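Local coordinates for competence damage-inducible protein A (Klebsiella pneumoniae subsp. pneumoniae MGH 78578, PDB 5V01) that is of unknown function but belongs to the CinA family, some of whose members deamidate nicotinamide mononucleotide, at residues E7-A12 with V158-A163; R29-T34 with A105-A110; I109-Y114 with G127-A132. One frame throughout, in Å; residues are numbered along the deposited sequence.

Interaction 1 of 3, residues E7-A12 with V158-A163; sequences EIDSDA and VRYALA
Ile-8 and Asp-9 lean on one flank of helix 150-169, where Tyr-160 and Ala-163 receive them, and this is the tightly packed half of the contact. The methyl CG2 of Ile-8, set anti to the backbone N, approaches both CE1 of Tyr-160 and CB of Ala-163 at 3.7 Å. The carbonyl O of Ile-8 lies 3.3 Å from CB of Ala-163. Next to it, CB of Asp-9 stands 3.7 Å from CD1 of Tyr-160; it and the isoleucine methyl reach the ring at a slant, whereas CA of Asp-9 is in plane at the ring edge.

The other half is polar and watery, and it is built round Arg-159, which is modelled in two conformers; the following holds for one of them. Its NH2 forms a salt bridge with OD1 of Asp-11 (2.7 Å, N-H...O 143°). OD1 is met on its anti side, and the carboxylate and guanidinium planes are 61° apart; this is the one hydrogen bond between the two groups. CA of Asp-11 lies 3.2 Å above the guanidinium plane, toward its rim. A water in the guanidinium plane accepts from NE of Arg-159 and N of Ser-10 and donates to the O of Ile-8, while a second joins OD1 of Asp-9 to NH2, weakly on the arginine side. OG of Ser-10 accepts from N of Ala-12, an ST turn that shapes this loop.

The apolar seat is direct, whereas the charged side relies on bridging waters and one salt bridge whose constancy, given the second conformer, is doubtful.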
loop_
_atom_site.group_PDB
_atom_site.type_symbol
_atom_site.label_atom_id
_atom_site.label_comp_id
_atom_site.label_asym_id
_atom_site.label_seq_id
_atom_site.Cartn_x
_atom_site.Cartn_y
_atom_site.Cartn_z
ATOM N N GLU A 7 -14.095 -5.174 -22.280
ATOM C CA GLU A 7 -12.679 -5.555 -22.420
ATOM C C GLU A 7 -11.905 -5.131 -21.178
ATOM O O GLU A 7 -11.035 -5.869 -20.700
ATOM C CB GLU A 7 -12.015 -4.901 -23.647
ATOM C CG GLU A 7 -12.379 -5.513 -24.987
ATOM C CD GLU A 7 -12.023 -6.986 -25.083
ATOM O OE1 GLU A 7 -12.954 -7.807 -25.203
ATOM O OE2 GLU A 7 -10.813 -7.315 -25.041
ATOM N N ILE A 8 -12.220 -3.948 -20.654
ATOM C CA ILE A 8 -11.423 -3.328 -19.584
ATOM C C ILE A 8 -11.998 -3.686 -18.212
ATOM O O ILE A 8 -11.245 -3.971 -17.299
ATOM C CB ILE A 8 -11.328 -1.791 -19.770
ATOM C CG1 ILE A 8 -10.926 -1.438 -21.221
ATOM C CG2 ILE A 8 -10.338 -1.167 -18.776
ATOM C CD1 ILE A 8 -9.548 -1.917 -21.662
ATOM N N ASP A 9 -13.329 -3.695 -18.076
ATOM C CA ASP A 9 -14.007 -4.140 -16.837
ATOM C C ASP A 9 -14.602 -5.521 -17.066
ATOM O O ASP A 9 -15.770 -5.652 -17.442
ATOM C CB ASP A 9 -15.124 -3.174 -16.424
ATOM C CG ASP A 9 -15.813 -3.594 -15.116
ATOM O OD1 ASP A 9 -15.153 -4.221 -14.253
ATOM O OD2 ASP A 9 -17.023 -3.308 -14.955
ATOM N N SER A 10 -13.781 -6.545 -16.838
ATOM C CA SER A 10 -14.131 -7.906 -17.226
ATOM C C SER A 10 -13.511 -8.906 -16.291
ATOM O O SER A 10 -12.309 -8.854 -16.048
ATOM C CB SER A 10 -13.617 -8.191 -18.632
ATOM O OG SER A 10 -13.982 -9.499 -19.053
ATOM N N ASP A 11 -14.323 -9.851 -15.824
ATOM C CA ASP A 11 -13.840 -10.989 -15.041
ATOM C C ASP A 11 -12.968 -11.941 -15.870
ATOM O O ASP A 11 -12.306 -12.809 -15.308
ATOM C CB ASP A 11 -15.017 -11.750 -14.407
ATOM C CG ASP A 11 -15.766 -10.924 -13.348
ATOM O OD1 ASP A 11 -15.413 -9.748 -13.108
ATOM O OD2 ASP A 11 -16.723 -11.456 -12.750
ATOM N N ALA A 12 -12.976 -11.779 -17.195
ATOM C CA ALA A 12 -12.056 -12.484 -18.093
ATOM C C ALA A 12 -10.618 -11.946 -18.072
ATOM O O ALA A 12 -9.727 -12.558 -18.664
ATOM C CB ALA A 12 -12.598 -12.450 -19.513
ATOM N N VAL A 158 -9.136 -2.986 -8.468
ATOM C CA VAL A 158 -7.720 -3.166 -8.763
ATOM C C VAL A 158 -7.524 -3.644 -10.217
ATOM O O VAL A 158 -6.692 -3.102 -10.949
ATOM C CB VAL A 158 -7.075 -4.182 -7.779
ATOM C CG1 VAL A 158 -5.683 -4.601 -8.257
ATOM C CG2 VAL A 158 -7.010 -3.573 -6.365
ATOM N N ARG A 159 -8.300 -4.645 -10.627
ATOM C CA ARG A 159 -8.210 -5.176 -11.987
ATOM C C ARG A 159 -8.539 -4.080 -13.016
ATOM O O ARG A 159 -7.848 -3.936 -14.029
ATOM C CB ARG A 159 -9.149 -6.372 -12.141
ATOM C CG ARG A 159 -8.709 -7.457 -13.108
ATOM C CD ARG A 159 -9.736 -8.578 -13.068
ATOM N NE ARG A 159 -11.082 -8.045 -13.275
ATOM C CZ ARG A 159 -12.203 -8.607 -12.843
ATOM N NH1 ARG A 159 -12.169 -9.753 -12.174
ATOM N NH2 ARG A 159 -13.369 -8.023 -13.092
ATOM N N TYR A 160 -9.573 -3.290 -12.742
ATOM C CA TYR A 160 -9.971 -2.220 -13.670
ATOM C C TYR A 160 -8.866 -1.178 -13.790
ATOM O O TYR A 160 -8.547 -0.717 -14.881
ATOM C CB TYR A 160 -11.274 -1.563 -13.202
ATOM C CG TYR A 160 -11.779 -0.538 -14.175
ATOM C CD1 TYR A 160 -12.425 -0.944 -15.322
ATOM C CD2 TYR A 160 -11.549 0.823 -13.996
ATOM C CE1 TYR A 160 -12.865 -0.037 -16.250
ATOM C CE2 TYR A 160 -11.992 1.730 -14.932
ATOM C CZ TYR A 160 -12.638 1.288 -16.060
ATOM O OH TYR A 160 -13.091 2.162 -17.013
ATOM N N ALA A 161 -8.303 -0.777 -12.655
ATOM C CA ALA A 161 -7.229 0.211 -12.679
ATOM C C ALA A 161 -6.079 -0.229 -13.574
ATOM O O ALA A 161 -5.530 0.562 -14.344
ATOM C CB ALA A 161 -6.718 0.505 -11.283
ATOM N N LEU A 162 -5.725 -1.513 -13.453
ATOM C CA LEU A 162 -4.624 -2.072 -14.211
ATOM C C LEU A 162 -4.974 -2.269 -15.691
ATOM O O LEU A 162 -4.130 -2.033 -16.553
ATOM C CB LEU A 162 -4.153 -3.393 -13.601
ATOM C CG LEU A 162 -3.488 -3.266 -12.223
ATOM C CD1 LEU A 162 -3.446 -4.639 -11.539
ATOM C CD2 LEU A 162 -2.100 -2.654 -12.328
ATOM N N ALA A 163 -6.180 -2.771 -15.967
ATOM C CA ALA A 163 -6.604 -3.000 -17.354
ATOM C C ALA A 163 -6.655 -1.667 -18.095
ATOM O O ALA A 163 -6.199 -1.561 -19.242
ATOM C CB ALA A 163 -7.942 -3.700 -17.401
HETATM O O HOH W 1 -11.021 -5.635 -15.449
HETATM O O HOH W 2 -12.781 -5.030 -13.175
HETATM O O HOH W 3 -10.272 -12.418 -12.566
#

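Interaction 2 of 3, residues R29-T34 with A105-A110; sequences RGWRLT and ADIAIA
Leu-33 and Thr-34 pair in parallel register with Ile-107 and Ala-108: the O of Arg-32 accepts from N of Ile-107, the O of Ile-107 from N of Thr-34, and the O of Thr-34 from N of Ile-109.

At the entrance to the two strands the O of Arg-32 takes a second donor, N of Asp-106 at 2.9 Å, which is tilted 27° from the carbonyl plane, while N of Ile-107 lies in it. Asp-106 answers with its side chain. Its OD2 uses the anti lone pair to accept from N of Arg-32 (2.9 Å, N-H...O 154°), so one aspartate satisfies both polar backbone atoms of Arg-32, and its OD1 is salt-bridged to Arg-136. The guanidinium of Arg-32 points elsewhere, to Asp-59.

The side chains otherwise meet through apolar atoms. At the Asp-106 end, CE3 of Trp-31 is 3.7 Å from CD1 of Ile-107, which comes obliquely, and CB of Arg-29 lies over the centre of one face of the indole. Farther along the strands, CD1 of Leu-33 meets CG2 of Ile-107 at 3.7 Å. CG2 of Thr-34 sits between the backbone N and the carbonyl carbon and touches CB of Ala-105 at 3.7 Å and CB of Ala-108 at the same distance. Its OG1, anti to the N (chi1 -171°), is hydrogen-bonded to the O of Thr-60.

Gly-30, in a Schellman motif, ends helix 15-29 and leads into this strand. In the alpha/beta sandwich, helix 89-103 packs on Thr-34 and Ala-108, and helices 15-29 and 150-169 on Leu-33 and Ile-107; strands 58-64 and 128-135 flank the pair.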
loop_
_atom_site.group_PDB
_atom_site.type_symbol
_atom_site.label_atom_id
_atom_site.label_comp_id
_atom_site.label_asym_id
_atom_site.label_seq_id
_atom_site.Cartn_x
_atom_site.Cartn_y
_atom_site.Cartn_z
ATOM N N ARG A 29 9.426 1.822 -22.023
ATOM C CA ARG A 29 9.449 3.284 -22.194
ATOM C C ARG A 29 10.326 4.009 -21.190
ATOM O O ARG A 29 10.529 5.206 -21.321
ATOM C CB ARG A 29 8.027 3.829 -22.108
ATOM C CG ARG A 29 7.210 3.375 -23.286
ATOM C CD ARG A 29 5.749 3.660 -23.113
ATOM N NE ARG A 29 5.008 3.260 -24.309
ATOM C CZ ARG A 29 4.753 1.998 -24.668
ATOM N NH1 ARG A 29 5.161 0.949 -23.930
ATOM N NH2 ARG A 29 4.076 1.778 -25.772
ATOM N N GLY A 30 10.827 3.293 -20.183
ATOM C CA GLY A 30 11.599 3.882 -19.107
ATOM C C GLY A 30 10.723 4.733 -18.224
ATOM O O GLY A 30 11.189 5.725 -17.675
ATOM N N TRP A 31 9.452 4.333 -18.072
ATOM C CA TRP A 31 8.501 5.067 -17.214
ATOM C C TRP A 31 8.309 4.384 -15.875
ATOM O O TRP A 31 8.401 3.166 -15.764
ATOM C CB TRP A 31 7.147 5.226 -17.893
ATOM C CG TRP A 31 7.157 6.079 -19.143
ATOM C CD1 TRP A 31 8.142 6.890 -19.569
ATOM C CD2 TRP A 31 6.102 6.176 -20.108
ATOM N NE1 TRP A 31 7.780 7.492 -20.758
ATOM C CE2 TRP A 31 6.523 7.076 -21.099
ATOM C CE3 TRP A 31 4.835 5.599 -20.218
ATOM C CZ2 TRP A 31 5.732 7.401 -22.200
ATOM C CZ3 TRP A 31 4.045 5.924 -21.307
ATOM C CH2 TRP A 31 4.496 6.821 -22.280
ATOM N N ARG A 32 8.005 5.198 -14.870
ATOM C CA ARG A 32 7.780 4.724 -13.521
ATOM C C ARG A 32 6.387 5.116 -13.068
ATOM O O ARG A 32 5.894 6.208 -13.368
ATOM C CB ARG A 32 8.841 5.276 -12.568
ATOM C CG ARG A 32 10.223 4.817 -12.969
ATOM C CD ARG A 32 11.272 5.171 -11.943
ATOM N NE ARG A 32 11.175 4.326 -10.758
ATOM C CZ ARG A 32 11.595 3.061 -10.669
ATOM N NH1 ARG A 32 12.164 2.432 -11.705
ATOM N NH2 ARG A 32 11.464 2.412 -9.514
ATOM N N LEU A 33 5.772 4.193 -12.351
ATOM C CA LEU A 33 4.398 4.275 -11.873
ATOM C C LEU A 33 4.402 4.436 -10.353
ATOM O O LEU A 33 5.252 3.861 -9.671
ATOM C CB LEU A 33 3.710 2.955 -12.234
ATOM C CG LEU A 33 2.285 2.718 -11.757
ATOM C CD1 LEU A 33 1.293 3.705 -12.380
ATOM C CD2 LEU A 33 1.890 1.278 -12.084
ATOM N N THR A 34 3.400 5.139 -9.829
ATOM C CA THR A 34 3.159 5.264 -8.381
ATOM C C THR A 34 1.651 5.195 -8.153
ATOM O O THR A 34 0.855 5.414 -9.077
ATOM C CB THR A 34 3.752 6.556 -7.834
ATOM O OG1 THR A 34 3.684 6.552 -6.431
ATOM C CG2 THR A 34 3.058 7.774 -8.341
ATOM N N ALA A 105 7.333 10.272 -10.065
ATOM C CA ALA A 105 7.010 9.270 -11.060
ATOM C C ALA A 105 6.496 9.922 -12.344
ATOM O O ALA A 105 6.232 11.117 -12.398
ATOM C CB ALA A 105 5.957 8.328 -10.496
ATOM N N ASP A 106 6.374 9.107 -13.381
ATOM C CA ASP A 106 5.787 9.540 -14.649
ATOM C C ASP A 106 4.263 9.378 -14.683
ATOM O O ASP A 106 3.554 10.167 -15.339
ATOM C CB ASP A 106 6.401 8.737 -15.789
ATOM C CG ASP A 106 7.898 8.879 -15.847
ATOM O OD1 ASP A 106 8.333 9.940 -16.317
ATOM O OD2 ASP A 106 8.631 7.933 -15.453
ATOM N N ILE A 107 3.771 8.323 -14.030
ATOM C CA ILE A 107 2.356 7.993 -14.019
ATOM C C ILE A 107 1.911 7.724 -12.595
ATOM O O ILE A 107 2.593 7.007 -11.866
ATOM C CB ILE A 107 2.036 6.761 -14.893
ATOM C CG1 ILE A 107 2.429 7.036 -16.358
ATOM C CG2 ILE A 107 0.562 6.380 -14.792
ATOM C CD1 ILE A 107 2.709 5.799 -17.171
ATOM N N ALA A 108 0.767 8.287 -12.219
ATOM C CA ALA A 108 0.142 8.044 -10.911
ATOM C C ALA A 108 -1.279 7.540 -11.131
ATOM O O ALA A 108 -2.015 8.055 -11.971
ATOM C CB ALA A 108 0.128 9.320 -10.059
ATOM N N ILE A 109 -1.650 6.519 -10.383
ATOM C CA ILE A 109 -3.041 6.083 -10.272
ATOM C C ILE A 109 -3.523 6.381 -8.879
ATOM O O ILE A 109 -2.839 6.028 -7.905
ATOM C CB ILE A 109 -3.218 4.599 -10.583
ATOM C CG1 ILE A 109 -2.731 4.300 -11.998
ATOM C CG2 ILE A 109 -4.660 4.200 -10.381
ATOM C CD1 ILE A 109 -2.726 2.847 -12.376
ATOM N N ALA A 110 -4.690 7.023 -8.791
ATOM C CA ALA A 110 -5.419 7.151 -7.529
ATOM C C ALA A 110 -6.768 6.476 -7.648
ATOM O O ALA A 110 -7.402 6.572 -8.680
ATOM C CB ALA A 110 -5.584 8.607 -7.120
#

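Interaction 3 of 3, residues I109-Y114 with G127-A132; sequences IAVSGY and GTVWFA
The ring of Phe-131 lies beside Val-111, the two side chains pointing the same way, with CG2 of Val-111 coming obliquely to CD2 of the ring at 3.9 Å. The ring also meets Tyr-160 edge-to-face. Of the other flat groups, the ring of Tyr-114 has the O of Thr-128 oblique to it, and Trp-130 touches with its CB, 3.6 Å from the O of Ser-112, while its indole leads off the pair.

CG1 of Val-111 and CG1 of Val-129, each anti to its own backbone N, are only 3.5 Å apart, tighter than usual for two carbons. Two residues on, Gly-113, paired with Val-129, brings no side chain, and its CA comes to 3.9 Å from CA of Val-129, a close approach of the two backbones.

The strands form a beta hairpin with a long connecting loop, their directions 163° apart. Ala-110 with Ala-132 and Ser-112 with Trp-130 are hydrogen-bonded pairs; Val-111 with Phe-131 and Gly-113 with Val-129 are non-hydrogen-bonded. The bond from N of Trp-130 to the O of Ser-112 (2.8 Å) is tilted 32° from the carbonyl plane. At the far end Tyr-114 is held twice, its N donating to the O of Thr-128 and its O accepting from N of Gly-127 at 2.7 Å.

OG of Ser-112 is hydrogen-bonded to the O of Ala-86. Ala-110, Ser-112 and Trp-130 face helix 89-103, whereas Val-129 and Phe-131 face helix 150-169. Strand 33-37 pairs with the other edge of 107-113, and strand 138-145 with the other edge of 128-135.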
loop_
_atom_site.group_PDB
_atom_site.type_symbol
_atom_site.label_atom_id
_atom_site.label_comp_id
_atom_site.label_asym_id
_atom_site.label_seq_id
_atom_site.Cartn_x
_atom_site.Cartn_y
_atom_site.Cartn_z
ATOM N N ILE A 109 -1.650 6.519 -10.383
ATOM C CA ILE A 109 -3.041 6.083 -10.272
ATOM C C ILE A 109 -3.523 6.381 -8.879
ATOM O O ILE A 109 -2.839 6.028 -7.905
ATOM C CB ILE A 109 -3.218 4.599 -10.583
ATOM C CG1 ILE A 109 -2.731 4.300 -11.998
ATOM C CG2 ILE A 109 -4.660 4.200 -10.381
ATOM C CD1 ILE A 109 -2.726 2.847 -12.376
ATOM N N ALA A 110 -4.690 7.023 -8.791
ATOM C CA ALA A 110 -5.419 7.151 -7.529
ATOM C C ALA A 110 -6.768 6.476 -7.648
ATOM O O ALA A 110 -7.402 6.572 -8.680
ATOM C CB ALA A 110 -5.584 8.607 -7.120
ATOM N N VAL A 111 -7.193 5.835 -6.570
ATOM C CA VAL A 111 -8.458 5.108 -6.506
ATOM C C VAL A 111 -9.117 5.474 -5.179
ATOM O O VAL A 111 -8.504 5.360 -4.140
ATOM C CB VAL A 111 -8.248 3.588 -6.585
ATOM C CG1 VAL A 111 -9.582 2.870 -6.620
ATOM C CG2 VAL A 111 -7.408 3.208 -7.790
ATOM N N SER A 112 -10.372 5.886 -5.228
ATOM C CA SER A 112 -11.139 6.209 -4.025
ATOM C C SER A 112 -12.585 5.837 -4.233
ATOM O O SER A 112 -13.197 6.298 -5.198
ATOM C CB SER A 112 -11.004 7.687 -3.700
ATOM O OG SER A 112 -11.624 7.991 -2.469
ATOM N N GLY A 113 -13.145 5.038 -3.333
ATOM C CA GLY A 113 -14.501 4.556 -3.481
ATOM C C GLY A 113 -15.111 4.079 -2.187
ATOM O O GLY A 113 -14.517 4.197 -1.108
ATOM N N TYR A 114 -16.337 3.583 -2.318
ATOM C CA TYR A 114 -17.058 2.904 -1.244
ATOM C C TYR A 114 -17.111 1.431 -1.632
ATOM O O TYR A 114 -17.883 1.048 -2.515
ATOM C CB TYR A 114 -18.481 3.458 -1.057
ATOM C CG TYR A 114 -18.509 4.907 -0.677
ATOM C CD1 TYR A 114 -18.071 5.331 0.589
ATOM C CD2 TYR A 114 -18.957 5.875 -1.586
ATOM C CE1 TYR A 114 -18.078 6.669 0.927
ATOM C CE2 TYR A 114 -18.974 7.219 -1.245
ATOM C CZ TYR A 114 -18.524 7.607 0.003
ATOM O OH TYR A 114 -18.537 8.936 0.349
ATOM N N GLY A 127 -20.158 0.374 -3.804
ATOM C CA GLY A 127 -19.640 -0.111 -5.069
ATOM C C GLY A 127 -19.155 0.988 -6.002
ATOM O O GLY A 127 -18.514 0.697 -7.014
ATOM N N THR A 128 -19.444 2.244 -5.673
ATOM C CA THR A 128 -19.000 3.372 -6.475
ATOM C C THR A 128 -17.525 3.654 -6.228
ATOM O O THR A 128 -17.118 3.859 -5.092
ATOM C CB THR A 128 -19.773 4.644 -6.137
ATOM O OG1 THR A 128 -21.188 4.414 -6.260
ATOM C CG2 THR A 128 -19.348 5.795 -7.061
ATOM N N VAL A 129 -16.739 3.678 -7.302
ATOM C CA VAL A 129 -15.293 3.881 -7.206
ATOM C C VAL A 129 -14.845 4.876 -8.273
ATOM O O VAL A 129 -15.199 4.714 -9.456
ATOM C CB VAL A 129 -14.506 2.562 -7.362
ATOM C CG1 VAL A 129 -13.009 2.819 -7.168
ATOM C CG2 VAL A 129 -15.004 1.491 -6.397
ATOM N N TRP A 130 -14.115 5.906 -7.850
ATOM C CA TRP A 130 -13.463 6.858 -8.729
ATOM C C TRP A 130 -11.996 6.501 -8.961
ATOM O O TRP A 130 -11.293 6.081 -8.032
ATOM C CB TRP A 130 -13.561 8.289 -8.182
ATOM C CG TRP A 130 -14.841 9.004 -8.513
ATOM C CD1 TRP A 130 -15.946 9.143 -7.711
ATOM C CD2 TRP A 130 -15.131 9.696 -9.724
ATOM N NE1 TRP A 130 -16.913 9.865 -8.360
ATOM C CE2 TRP A 130 -16.440 10.232 -9.594
ATOM C CE3 TRP A 130 -14.414 9.933 -10.900
ATOM C CZ2 TRP A 130 -17.049 10.984 -10.609
ATOM C CZ3 TRP A 130 -15.032 10.669 -11.913
ATOM C CH2 TRP A 130 -16.326 11.192 -11.752
ATOM N N PHE A 131 -11.560 6.694 -10.195
ATOM C CA PHE A 131 -10.215 6.433 -10.644
ATOM C C PHE A 131 -9.637 7.675 -11.270
ATOM O O PHE A 131 -10.379 8.388 -11.987
ATOM C CB PHE A 131 -10.227 5.341 -11.732
ATOM C CG PHE A 131 -10.734 4.008 -11.251
ATOM C CD1 PHE A 131 -12.084 3.754 -11.192
ATOM C CD2 PHE A 131 -9.840 3.018 -10.823
ATOM C CE1 PHE A 131 -12.557 2.547 -10.721
ATOM C CE2 PHE A 131 -10.308 1.806 -10.355
ATOM C CZ PHE A 131 -11.661 1.552 -10.315
ATOM N N ALA A 132 -8.342 7.902 -11.077
ATOM C CA ALA A 132 -7.567 8.886 -11.834
ATOM C C ALA A 132 -6.289 8.253 -12.350
ATOM O O ALA A 132 -5.617 7.533 -11.589
ATOM C CB ALA A 132 -7.223 10.082 -10.975
#

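Interactions 2 and 3 share Ile-109 and Ala-110 of strand 107-113, which is parallel to its neighbour in the first and antiparallel in the second; their centres lie about 18 Å apart. Interaction 1 attaches to this sheet through helix 150-169. Its centre is about 13 Å from that of interaction 3, and CD2 of Tyr-160 touches CZ of Phe-131 at 3.8 Å. Toward the strand shared with interaction 2, the O of Ala-161 is 4.1 Å from CD1 of Ile-109. Bound sodium stays apart from all three: the side chains of Ile-8 and Trp-31 are about 9 Å from a sodium ion and that of Tyr-114 about 11 Å.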